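Local coordinates for spindle assembly checkpoint serine/threonine-protein kinase BUB1 (Saccharomyces cerevisiae, PDB 3ESL) that takes part in the spindle assembly checkpoint, which delays anaphase until chromosomes are bioriented on the spindle, and phosphorylates BUB3 and itself, at residues A[28-31]-A[32-36]; A[78-81]-A[82-86]; A[110-114]-A[115-119]; A[135-138]-A[139-142]; A[189-192]-A[193-197]. All blocks are in the same frame, centred on the assembly; numbering follows the deposited sequence. Where two conformers were deposited one is given.

Contact 1 of 5, residues A[28-31]-A[32-36]; sequences DPLD and LFLDY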
# COMPACT_ATOMS: atom_id res chain seq x y z
N ASP A 28 -18.12 -4.97 -8.13
CA ASP A 28 -16.98 -4.17 -7.63
C ASP A 28 -16.99 -4.15 -6.09
O ASP A 28 -17.26 -3.12 -5.47
CB ASP A 28 -17.08 -2.75 -8.21
CG ASP A 28 -15.80 -1.91 -8.03
OD1 ASP A 28 -14.71 -2.43 -7.72
OD2 ASP A 28 -15.92 -0.69 -8.21
N PRO A 29 -16.65 -5.29 -5.46
CA PRO A 29 -16.67 -5.35 -4.00
C PRO A 29 -15.70 -4.32 -3.37
O PRO A 29 -15.93 -3.84 -2.25
CB PRO A 29 -16.22 -6.78 -3.70
CG PRO A 29 -15.43 -7.20 -4.95
CD PRO A 29 -16.19 -6.56 -6.07
N LEU A 30 -14.64 -3.97 -4.09
CA LEU A 30 -13.70 -2.95 -3.57
C LEU A 30 -14.43 -1.63 -3.25
O LEU A 30 -14.10 -0.96 -2.27
CB LEU A 30 -12.57 -2.69 -4.58
CG LEU A 30 -11.52 -1.67 -4.14
CD1 LEU A 30 -10.89 -2.06 -2.82
CD2 LEU A 30 -10.45 -1.55 -5.23
N ASP A 31 -15.42 -1.28 -4.06
CA ASP A 31 -16.16 -0.03 -3.87
C ASP A 31 -16.85 0.04 -2.51
O ASP A 31 -16.87 1.09 -1.90
CB ASP A 31 -17.16 0.19 -5.00
CG ASP A 31 -17.74 1.59 -5.00
OD1 ASP A 31 -16.95 2.55 -5.06
OD2 ASP A 31 -18.99 1.70 -4.93
N LEU A 32 -17.38 -1.09 -2.04
CA LEU A 32 -18.07 -1.11 -0.74
C LEU A 32 -17.05 -0.89 0.39
O LEU A 32 -17.29 -0.08 1.29
CB LEU A 32 -18.88 -2.40 -0.56
CG LEU A 32 -19.53 -2.60 0.83
CD1 LEU A 32 -20.49 -1.47 1.19
CD2 LEU A 32 -20.25 -3.97 0.88
N PHE A 33 -15.92 -1.60 0.33
CA PHE A 33 -14.83 -1.32 1.27
C PHE A 33 -14.40 0.15 1.22
O PHE A 33 -14.18 0.76 2.28
CB PHE A 33 -13.60 -2.21 0.98
CG PHE A 33 -13.73 -3.61 1.49
CD1 PHE A 33 -13.71 -3.88 2.86
CD2 PHE A 33 -13.84 -4.68 0.59
CE1 PHE A 33 -13.79 -5.20 3.32
CE2 PHE A 33 -13.93 -5.99 1.03
CZ PHE A 33 -13.90 -6.25 2.40
N LEU A 34 -14.24 0.70 0.02
CA LEU A 34 -13.81 2.10 -0.11
C LEU A 34 -14.80 3.06 0.54
O LEU A 34 -14.40 3.96 1.28
CB LEU A 34 -13.60 2.50 -1.57
CG LEU A 34 -12.41 1.88 -2.28
CD1 LEU A 34 -12.50 2.22 -3.76
CD2 LEU A 34 -11.11 2.41 -1.69
N ASP A 35 -16.10 2.85 0.29
CA ASP A 35 -17.14 3.71 0.86
C ASP A 35 -17.05 3.69 2.38
O ASP A 35 -17.06 4.74 3.03
CB ASP A 35 -18.53 3.24 0.44
CG ASP A 35 -18.93 3.69 -0.95
OD1 ASP A 35 -18.27 4.60 -1.51
OD2 ASP A 35 -19.91 3.13 -1.47
N TYR A 36 -16.90 2.49 2.93
CA TYR A 36 -16.86 2.33 4.38
C TYR A 36 -15.60 2.97 4.97
O TYR A 36 -15.68 3.71 5.94
CB TYR A 36 -17.00 0.85 4.73
CG TYR A 36 -17.09 0.50 6.20
CD1 TYR A 36 -17.57 1.43 7.13
CD2 TYR A 36 -16.75 -0.78 6.64
CE1 TYR A 36 -17.68 1.09 8.49
CE2 TYR A 36 -16.84 -1.12 8.01
CZ TYR A 36 -17.32 -0.18 8.91
OH TYR A 36 -17.40 -0.52 10.24
O HOH W 1 -20.50 0.45 -2.68
O HOH W 2 -16.00 4.41 -2.97

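Contact 2 of 5, residues A[78-81]-A[82-86]; sequences RFLK and IWIWY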
# COMPACT_ATOMS: atom_id res chain seq x y z
N ARG A 78 -7.01 2.04 -7.29
CA ARG A 78 -7.73 2.23 -6.02
C ARG A 78 -7.25 1.24 -4.96
O ARG A 78 -7.08 1.60 -3.79
CB ARG A 78 -9.23 2.07 -6.22
CG ARG A 78 -9.83 2.99 -7.26
CD ARG A 78 -11.29 2.61 -7.55
NE ARG A 78 -11.39 1.25 -8.10
CZ ARG A 78 -12.51 0.52 -8.11
NH1 ARG A 78 -13.63 1.02 -7.60
NH2 ARG A 78 -12.51 -0.70 -8.62
N PHE A 79 -7.05 -0.01 -5.38
CA PHE A 79 -6.55 -1.06 -4.50
C PHE A 79 -5.12 -0.74 -4.04
O PHE A 79 -4.79 -0.82 -2.85
CB PHE A 79 -6.60 -2.40 -5.21
CG PHE A 79 -6.35 -3.59 -4.32
CD1 PHE A 79 -6.93 -3.68 -3.05
CD2 PHE A 79 -5.58 -4.65 -4.79
CE1 PHE A 79 -6.69 -4.82 -2.23
CE2 PHE A 79 -5.34 -5.78 -3.98
CZ PHE A 79 -5.91 -5.86 -2.71
N LEU A 80 -4.27 -0.38 -5.00
CA LEU A 80 -2.90 0.02 -4.66
C LEU A 80 -2.88 1.10 -3.58
O LEU A 80 -2.10 1.03 -2.64
CB LEU A 80 -2.15 0.49 -5.91
CG LEU A 80 -0.72 0.97 -5.60
CD1 LEU A 80 0.09 -0.12 -4.89
CD2 LEU A 80 -0.02 1.45 -6.89
N LYS A 81 -3.76 2.09 -3.70
CA LYS A 81 -3.75 3.19 -2.75
C LYS A 81 -4.08 2.73 -1.34
O LYS A 81 -3.55 3.27 -0.38
CB LYS A 81 -4.66 4.33 -3.21
CG LYS A 81 -4.08 5.12 -4.39
CD LYS A 81 -5.02 6.27 -4.77
CE LYS A 81 -4.79 6.74 -6.19
NZ LYS A 81 -3.54 7.54 -6.33
N ILE A 82 -4.94 1.72 -1.21
CA ILE A 82 -5.27 1.18 0.11
C ILE A 82 -4.03 0.57 0.76
O ILE A 82 -3.76 0.83 1.93
CB ILE A 82 -6.44 0.17 0.06
CG1 ILE A 82 -7.66 0.82 -0.59
CG2 ILE A 82 -6.80 -0.32 1.49
CD1 ILE A 82 -8.73 -0.16 -1.01
N TRP A 83 -3.25 -0.20 -0.02
CA TRP A 83 -1.98 -0.74 0.49
C TRP A 83 -1.07 0.38 0.97
O TRP A 83 -0.53 0.30 2.07
CB TRP A 83 -1.23 -1.55 -0.57
CG TRP A 83 -1.86 -2.87 -0.87
CD1 TRP A 83 -2.77 -3.13 -1.83
CD2 TRP A 83 -1.62 -4.11 -0.18
NE1 TRP A 83 -3.12 -4.46 -1.81
CE2 TRP A 83 -2.43 -5.09 -0.81
CE3 TRP A 83 -0.80 -4.49 0.89
CZ2 TRP A 83 -2.45 -6.42 -0.39
CZ3 TRP A 83 -0.81 -5.83 1.31
CH2 TRP A 83 -1.64 -6.77 0.67
N ILE A 84 -0.91 1.42 0.16
CA ILE A 84 0.02 2.50 0.53
C ILE A 84 -0.50 3.33 1.72
O ILE A 84 0.29 3.74 2.57
CB ILE A 84 0.42 3.36 -0.71
CG1 ILE A 84 1.10 2.47 -1.74
CG2 ILE A 84 1.34 4.53 -0.30
CD1 ILE A 84 1.25 3.09 -3.11
N TRP A 85 -1.82 3.53 1.80
CA TRP A 85 -2.41 4.19 2.97
C TRP A 85 -2.17 3.36 4.22
O TRP A 85 -1.83 3.89 5.27
CB TRP A 85 -3.90 4.46 2.77
CG TRP A 85 -4.14 5.81 2.12
CD1 TRP A 85 -4.53 6.04 0.83
CD2 TRP A 85 -3.99 7.10 2.73
NE1 TRP A 85 -4.64 7.39 0.60
CE2 TRP A 85 -4.32 8.07 1.75
CE3 TRP A 85 -3.63 7.53 4.01
CZ2 TRP A 85 -4.28 9.45 2.01
CZ3 TRP A 85 -3.59 8.91 4.27
CH2 TRP A 85 -3.92 9.84 3.28
N TYR A 86 -2.31 2.04 4.08
CA TYR A 86 -2.08 1.15 5.21
C TYR A 86 -0.66 1.27 5.74
O TYR A 86 -0.44 1.43 6.94
CB TYR A 86 -2.42 -0.31 4.90
CG TYR A 86 -2.36 -1.16 6.16
CD1 TYR A 86 -3.50 -1.32 6.96
CD2 TYR A 86 -1.17 -1.73 6.58
CE1 TYR A 86 -3.45 -2.05 8.13
CE2 TYR A 86 -1.11 -2.46 7.77
CZ TYR A 86 -2.25 -2.63 8.52
OH TYR A 86 -2.18 -3.36 9.67

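Contact 3 of 5, residues A[110-114]-A[115-119]; sequences IGTKL and SLFYE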
# COMPACT_ATOMS: atom_id res chain seq x y z
N ILE A 110 0.80 -7.26 -7.27
CA ILE A 110 -0.06 -6.14 -6.89
C ILE A 110 0.67 -4.81 -7.10
O ILE A 110 1.66 -4.52 -6.43
CB ILE A 110 -0.60 -6.28 -5.43
CG1 ILE A 110 -1.47 -7.54 -5.33
CG2 ILE A 110 -1.42 -5.04 -5.00
CD1 ILE A 110 -1.70 -8.00 -3.91
N GLY A 111 0.18 -4.02 -8.05
CA GLY A 111 0.72 -2.69 -8.30
C GLY A 111 1.94 -2.65 -9.20
O GLY A 111 2.48 -1.58 -9.47
N THR A 112 2.38 -3.80 -9.68
CA THR A 112 3.65 -3.86 -10.42
C THR A 112 3.60 -3.27 -11.83
O THR A 112 4.65 -3.13 -12.49
CB THR A 112 4.27 -5.27 -10.40
OG1 THR A 112 3.33 -6.21 -10.90
CG2 THR A 112 4.68 -5.65 -8.97
N LYS A 113 2.40 -2.91 -12.29
CA LYS A 113 2.27 -2.19 -13.55
C LYS A 113 1.92 -0.71 -13.33
O LYS A 113 1.62 0.02 -14.29
CB LYS A 113 1.25 -2.88 -14.46
CG LYS A 113 1.62 -4.30 -14.85
CD LYS A 113 0.52 -4.94 -15.71
CE LYS A 113 0.81 -6.43 -15.95
NZ LYS A 113 -0.11 -7.02 -16.97
N LEU A 114 1.96 -0.27 -12.07
CA LEU A 114 1.62 1.11 -11.72
C LEU A 114 2.82 1.90 -11.19
O LEU A 114 3.49 1.46 -10.25
CB LEU A 114 0.50 1.14 -10.67
CG LEU A 114 -0.82 0.49 -11.14
CD1 LEU A 114 -1.80 0.45 -10.00
CD2 LEU A 114 -1.40 1.25 -12.35
N SER A 115 3.05 3.08 -11.77
CA SER A 115 4.17 3.96 -11.35
C SER A 115 4.18 4.25 -9.85
O SER A 115 5.24 4.29 -9.22
CB SER A 115 4.13 5.28 -12.11
OG SER A 115 4.37 5.07 -13.48
N LEU A 116 3.00 4.47 -9.27
CA LEU A 116 2.88 4.78 -7.86
C LEU A 116 3.56 3.73 -6.98
O LEU A 116 4.16 4.08 -5.96
CB LEU A 116 1.40 4.92 -7.48
CG LEU A 116 1.14 5.33 -6.02
CD1 LEU A 116 1.73 6.69 -5.71
CD2 LEU A 116 -0.35 5.29 -5.73
N PHE A 117 3.46 2.46 -7.38
CA PHE A 117 4.05 1.39 -6.58
C PHE A 117 5.56 1.62 -6.47
O PHE A 117 6.13 1.63 -5.37
CB PHE A 117 3.76 0.02 -7.20
CG PHE A 117 4.52 -1.11 -6.54
CD1 PHE A 117 4.04 -1.71 -5.39
CD2 PHE A 117 5.75 -1.55 -7.06
CE1 PHE A 117 4.76 -2.75 -4.76
CE2 PHE A 117 6.47 -2.58 -6.45
CZ PHE A 117 5.97 -3.19 -5.30
N TYR A 118 6.19 1.82 -7.62
CA TYR A 118 7.64 2.00 -7.65
C TYR A 118 8.07 3.30 -6.98
O TYR A 118 9.09 3.33 -6.28
CB TYR A 118 8.15 1.92 -9.08
CG TYR A 118 7.86 0.57 -9.67
CD1 TYR A 118 8.75 -0.50 -9.51
CD2 TYR A 118 6.68 0.34 -10.38
CE1 TYR A 118 8.46 -1.76 -10.04
CE2 TYR A 118 6.39 -0.91 -10.91
CZ TYR A 118 7.28 -1.95 -10.75
OH TYR A 118 6.99 -3.18 -11.28
N GLU A 119 7.29 4.36 -7.19
CA GLU A 119 7.58 5.66 -6.54
C GLU A 119 7.59 5.56 -5.01
O GLU A 119 8.52 6.04 -4.34
CB GLU A 119 6.60 6.74 -7.00
CG GLU A 119 6.77 7.09 -8.48
CD GLU A 119 5.65 7.97 -9.03
OE1 GLU A 119 4.50 7.85 -8.57
OE2 GLU A 119 5.94 8.78 -9.95

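Contact 4 of 5, residues A[135-138]-A[139-142]; sequences KVLL and ELGA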
# COMPACT_ATOMS: atom_id res chain seq x y z
N LYS A 135 17.09 3.91 -6.57
CA LYS A 135 17.18 4.34 -7.97
C LYS A 135 16.86 3.18 -8.90
O LYS A 135 16.08 3.33 -9.83
CB LYS A 135 18.58 4.92 -8.27
CG LYS A 135 18.85 5.20 -9.75
CD LYS A 135 20.16 5.95 -9.93
CE LYS A 135 20.45 6.21 -11.40
NZ LYS A 135 21.30 7.42 -11.55
N VAL A 136 17.43 2.01 -8.61
CA VAL A 136 17.24 0.83 -9.45
C VAL A 136 15.76 0.44 -9.48
O VAL A 136 15.24 0.01 -10.52
CB VAL A 136 18.11 -0.35 -8.98
CG1 VAL A 136 17.82 -1.60 -9.81
CG2 VAL A 136 19.59 0.01 -9.09
N LEU A 137 15.08 0.62 -8.35
CA LEU A 137 13.66 0.31 -8.27
C LEU A 137 12.83 1.20 -9.22
O LEU A 137 11.91 0.71 -9.88
CB LEU A 137 13.18 0.45 -6.84
CG LEU A 137 11.84 -0.14 -6.46
CD1 LEU A 137 11.69 -1.58 -6.96
CD2 LEU A 137 11.75 -0.05 -4.95
N LEU A 138 13.18 2.48 -9.31
CA LEU A 138 12.49 3.37 -10.26
C LEU A 138 12.75 2.92 -11.69
O LEU A 138 11.83 2.87 -12.52
CB LEU A 138 12.89 4.83 -10.07
CG LEU A 138 12.46 5.47 -8.75
CD1 LEU A 138 13.15 6.82 -8.57
CD2 LEU A 138 10.93 5.62 -8.65
N GLU A 139 14.00 2.57 -11.98
CA GLU A 139 14.36 2.08 -13.31
C GLU A 139 13.66 0.75 -13.64
O GLU A 139 13.32 0.50 -14.80
CB GLU A 139 15.88 1.94 -13.43
CG GLU A 139 16.62 3.25 -13.18
CD GLU A 139 18.13 3.09 -13.18
OE1 GLU A 139 18.62 1.99 -12.83
OE2 GLU A 139 18.82 4.07 -13.52
N LEU A 140 13.43 -0.07 -12.62
CA LEU A 140 12.70 -1.33 -12.80
C LEU A 140 11.25 -1.07 -13.20
O LEU A 140 10.69 -1.77 -14.04
CB LEU A 140 12.76 -2.18 -11.52
CG LEU A 140 12.05 -3.54 -11.52
CD1 LEU A 140 12.63 -4.51 -12.58
CD2 LEU A 140 12.13 -4.18 -10.13
N GLY A 141 10.64 -0.06 -12.57
CA GLY A 141 9.28 0.35 -12.92
C GLY A 141 9.18 0.72 -14.39
O GLY A 141 8.26 0.29 -15.08
N ALA A 142 10.14 1.52 -14.86
CA ALA A 142 10.17 1.95 -16.26
C ALA A 142 10.35 0.76 -17.21
O ALA A 142 9.71 0.70 -18.26
CB ALA A 142 11.24 3.00 -16.47

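Contact 5 of 5, residues A[189-192]-A[193-197]; sequences RTAP and FFIRK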
# COMPACT_ATOMS: atom_id res chain seq x y z
N ARG A 189 10.16 -13.60 1.06
CA ARG A 189 10.42 -14.46 2.21
C ARG A 189 9.13 -14.88 2.91
O ARG A 189 8.79 -16.06 2.97
CB ARG A 189 11.39 -13.78 3.18
CG ARG A 189 12.81 -13.57 2.63
CD ARG A 189 13.63 -14.86 2.71
NE ARG A 189 13.52 -15.45 4.04
CZ ARG A 189 14.36 -15.22 5.04
NH1 ARG A 189 15.41 -14.42 4.86
NH2 ARG A 189 14.15 -15.79 6.22
N THR A 190 8.40 -13.89 3.41
CA THR A 190 7.29 -14.10 4.32
C THR A 190 6.25 -12.98 4.15
O THR A 190 6.62 -11.86 3.79
CB THR A 190 7.81 -14.15 5.80
OG1 THR A 190 6.77 -14.56 6.69
CG2 THR A 190 8.37 -12.79 6.26
N ALA A 191 4.96 -13.28 4.35
CA ALA A 191 3.95 -12.21 4.43
C ALA A 191 4.20 -11.30 5.64
O ALA A 191 4.72 -11.74 6.67
CB ALA A 191 2.55 -12.78 4.49
N PRO A 192 3.83 -10.00 5.52
CA PRO A 192 3.98 -9.11 6.67
C PRO A 192 3.16 -9.63 7.84
O PRO A 192 2.16 -10.32 7.64
CB PRO A 192 3.41 -7.77 6.17
CG PRO A 192 2.66 -8.08 4.94
CD PRO A 192 3.28 -9.30 4.34
N PHE A 193 3.59 -9.29 9.04
CA PHE A 193 2.93 -9.80 10.23
C PHE A 193 1.45 -9.49 10.30
O PHE A 193 0.67 -10.33 10.74
CB PHE A 193 3.62 -9.34 11.51
CG PHE A 193 3.04 -9.97 12.74
CD1 PHE A 193 3.09 -11.36 12.93
CD2 PHE A 193 2.41 -9.19 13.71
CE1 PHE A 193 2.53 -11.95 14.07
CE2 PHE A 193 1.85 -9.77 14.86
CZ PHE A 193 1.91 -11.15 15.04
N PHE A 194 1.04 -8.29 9.85
CA PHE A 194 -0.37 -7.93 10.00
C PHE A 194 -1.28 -8.86 9.21
O PHE A 194 -2.41 -9.13 9.62
CB PHE A 194 -0.64 -6.44 9.68
CG PHE A 194 -0.71 -6.12 8.20
CD1 PHE A 194 0.44 -5.72 7.51
CD2 PHE A 194 -1.92 -6.15 7.52
CE1 PHE A 194 0.38 -5.40 6.14
CE2 PHE A 194 -2.01 -5.84 6.15
CZ PHE A 194 -0.86 -5.47 5.47
N ILE A 195 -0.77 -9.37 8.09
CA ILE A 195 -1.51 -10.30 7.27
C ILE A 195 -1.59 -11.66 7.97
O ILE A 195 -2.68 -12.26 8.08
CB ILE A 195 -0.89 -10.41 5.86
CG1 ILE A 195 -1.13 -9.10 5.09
CG2 ILE A 195 -1.49 -11.58 5.08
CD1 ILE A 195 -0.58 -9.08 3.70
N ARG A 196 -0.43 -12.15 8.43
CA ARG A 196 -0.37 -13.46 9.09
C ARG A 196 -1.23 -13.48 10.36
O ARG A 196 -1.98 -14.44 10.59
CB ARG A 196 1.08 -13.83 9.38
CG ARG A 196 1.89 -14.02 8.09
CD ARG A 196 3.26 -14.62 8.36
NE ARG A 196 4.24 -13.62 8.74
CZ ARG A 196 4.88 -13.60 9.91
NH1 ARG A 196 4.64 -14.53 10.83
NH2 ARG A 196 5.77 -12.64 10.16
N LYS A 197 -1.16 -12.41 11.14
CA LYS A 197 -1.96 -12.28 12.37
C LYS A 197 -3.46 -12.28 12.06
O LYS A 197 -4.26 -12.91 12.77
CB LYS A 197 -1.57 -11.03 13.15
CG LYS A 197 -2.42 -10.83 14.41
CD LYS A 197 -2.46 -9.38 14.88
CE LYS A 197 -1.50 -9.14 16.03
NZ LYS A 197 -1.99 -8.04 16.91
O HOH W 3 6.98 -10.50 8.50

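Contact 1 of 5, residues A[28-31]-A[32-36]
The carboxylates of Asp-31 and Asp-35, one helical turn apart, turn their planes 68° against each other, and their OD2 atoms come within 3.9 Å. Two waters fill the approach between these like charges: one donates to both OD2 atoms, the other to both OD1 atoms, so the repulsion is probably eased. The Phe-33 ring is oblique to the carbonyl of Pro-29, its CD2 3.6 Å from Pro-29 O. In the backbone, the first turn of helix 29-47 is tied i to i+4 by Leu-34 N to Leu-30 O (2.8 Å) and Asp-35 N to Asp-31 O (2.9 Å), whereas the bonds from Leu-32 N and Phe-33 N to Pro-29 O are weak. Leu-34 holds CG anti to its carbonyl carbon (chi1 -70°), which lays CG over Leu-30 O at 3.3 Å and brings CD1 to 4.0 Å from Leu-30 CG. Replacing it with an alanine would probably leave Leu-30 CG without this branch against it and open a gap beside Ile-82. This turn belongs to the TPR-like N-terminal domain of BUB1: Leu-30 and Leu-34 face helix 77-90, Phe-33 touches helices 4-21 and 49-67, and the aspartates lie on a different side of helix 29-47.

Contact 2 of 5, residues A[78-81]-A[82-86]
This is an intrahelical aromatic contact, Phe-79 with Trp-83 one turn on, near the centre of the domain on helix 77-90. The two rings form a T-shaped pair with planes at 75° and centroids 4.5 Å apart, the indole edge directed at the phenyl face. The indole's leading atom, Trp-83 NE1, lies over one face of Phe-79, 3.2 Å from CZ and offset toward that ring's rim. Different first torsions bring the rings together: Phe-79 CG is anti to its backbone N (chi1 -169°), while Trp-83 CG sits beside its own N (chi1 -73°), leaning back along the helix so that both side chains run the same way. Trp-83 also brings CD1 to 3.2 Å from Phe-79 O, the carbonyl that accepts Trp-83 N. On a different side of the helix Trp-85 repeats the backward lean, with CD1 3.2 Å from Lys-81 O at the edge of its ring. The approach of Leu-80 CG to Ile-84 CD1, at 3.8 Å, is less certain because Ile-84 has two conformers. Arg-78 extends away from the aromatic pair to salt bridges with Asp-76 and Asp-28. Phe-79 reaches helix 49-67, Trp-83 meets both that helix and 95-108, and Leu-80 packs on 95-108 and 115-127. Such packing of one helix on several neighbours is consistent with a TPR-like array, the class to which this N-terminal domain of BUB1 belongs.

Contact 3 of 5, residues A[110-114]-A[115-119]
Tyr-118 OH donates a 2.6 Å hydrogen bond to Thr-112 O, tying the first turn of helix 115-127 back to the loop that leads out of helix 95-108. The connection is a short interhelical turn of the TPR-like array: a type I beta turn runs from Gly-111 to Leu-114, closed by Leu-114 N to Gly-111 O, and Leu-114 takes the N-cap position of the new helix. The tyrosine meets the carbonyl oxygen at its ring edge, close to the ring plane. Its hydroxyl lies a little out of the carbonyl plane of Thr-112, and Asn-144 ND2 bonds to the same hydroxyl. CG of Tyr-118 stays beside the backbone N (chi1 -62°), which sends the ring backward along the helix, past Leu-114 O at 3.4 Å from CD2. That oxygen also accepts Phe-117 N at 3.0 Å; the donor stands 51° out of the carbonyl plane, off its lone pairs, in an i to i+3 bond at the helix start. Ser-115 OG is held elsewhere, by Pro-148 O. Around these bonds the side chains pack. CD2 of Phe-117 sits over the centre of one Tyr-118 face, the Phe-117 side chain also packs on Met-105 and Phe-106 of helix 95-108, and Leu-114 and Leu-116 meet Leu-80. Gly-111 lies close under Phe-117, its O 3.1 Å from CB. With phi at 84°, a conformation that favours glycine, a beta carbon on Gly-111 would stand just 3.4 Å from Phe-117 CD1.

Contact 4 of 5, residues A[135-138]-A[139-142]
Lys-135 and Glu-139 lie against each other one turn apart on helix 131-143, meeting through the lysine's methylenes. The nearest pair is Lys-135 CE and Glu-139 OE2 at 3.4 Å, while Lys-135 NZ remains 4.6 Å from the same oxygen, too far for a direct salt bridge. Glu-139 CG lies beside its backbone N (chi1 -58°), which lets it rest 3.4 Å from Lys-135 O as the extended chain reaches back. The lysine, also extended, carries NZ onward to a salt bridge with Glu-160 on helix 149-165. On another side of the helix Leu-137 CD1 approaches Leu-140 CD2 at 4.1 Å. Beneath both pairs, regular backbone bonds fix the spacing, from Glu-139 N to Lys-135 O (3.1 Å) through Ala-142 N to Leu-138 O (3.2 Å). Neighbouring helices meet several of these side chains: Leu-137 and Leu-138 pack on 115-127, Val-136 and Leu-140 on 177-186, and Ala-142 on 149-165. With the ammonium committed to Glu-160, the Lys-135/Glu-139 contact is one of aliphatic chain against carboxylate, and any attraction between their charges would probably act at longer range, as a supplement to the interhelical bridge.

Contact 5 of 5, residues A[189-192]-A[193-197]
The start of the C-terminal helix 193-200 is formed here, with Pro-192 at the N-cap and Arg-196 folding back from the first turn onto the incoming loop. Arg-196 NE donates to Ala-191 O at 2.8 Å in a nearly straight bond (170°). The oxygen lies practically in the guanidinium plane, although the donor is tilted 35° from the plane of the carbonyl. A water reinforces this link, accepting from Arg-196 NH2 at 3.0 Å and donating to Ala-191 O. Thr-190 OG1 comes over one guanidinium face, 3.4 Å from NE, at an angle too poor for bonding. A bend at chi3 turns the arginine's end toward the loop, after its CG has passed 3.9 Å from Ala-191 CB. Behind the polar link, Pro-192 CG touches Ile-195 CD1 at 3.6 Å and Phe-194 CE1 at 3.7 Å. The Phe-194 ring reaches the proline because its CG takes the crowded position between N and carbonyl carbon (chi1 78°), and Ile-195 CG1 lies over one face of the Phe-194 ring. Phe-194 also stacks with Tyr-86 and packs on helix 49-67. With an alanine here in place of Phe-194, Tyr-86 is likely to lose its stacking partner and a gap to open beside Pro-192 and Leu-64. Pro-192 O accepts Arg-196 N at 3.3 Å, the first i to i+4 bond of the helix, and Glu-97 takes the N-H of Phe-193. Arg-196 thus serves the turn through its backbone N and its side-chain NE, and its positive charge is likely to polarise the Ala-191 carbonyl it grips and strengthen the bond.

How the contacts relate
Contacts 1 to 4 come in chain order across the helical array, on helix 29-47, helix 77-90, the start of 115-127 with its preceding loop, and helix 131-143, their centres advancing by about 13, 11 and 10 Å. Contacts 1 and 4 end up about 31 Å apart, on opposite sides of the chain's centre. Each touches the next: Asp-28 bridges to Arg-78, Leu-80 packs on Leu-114, and the Tyr-118 ring lies against Gly-141. Contact 5, last in sequence, breaks the progression: the chain returns toward the middle, about 17 Å from contact 2, where Phe-194 and Ile-195 meet Tyr-86 and Trp-83. These touches link neighbouring helices of the all-alpha N-terminal domain of BUB1.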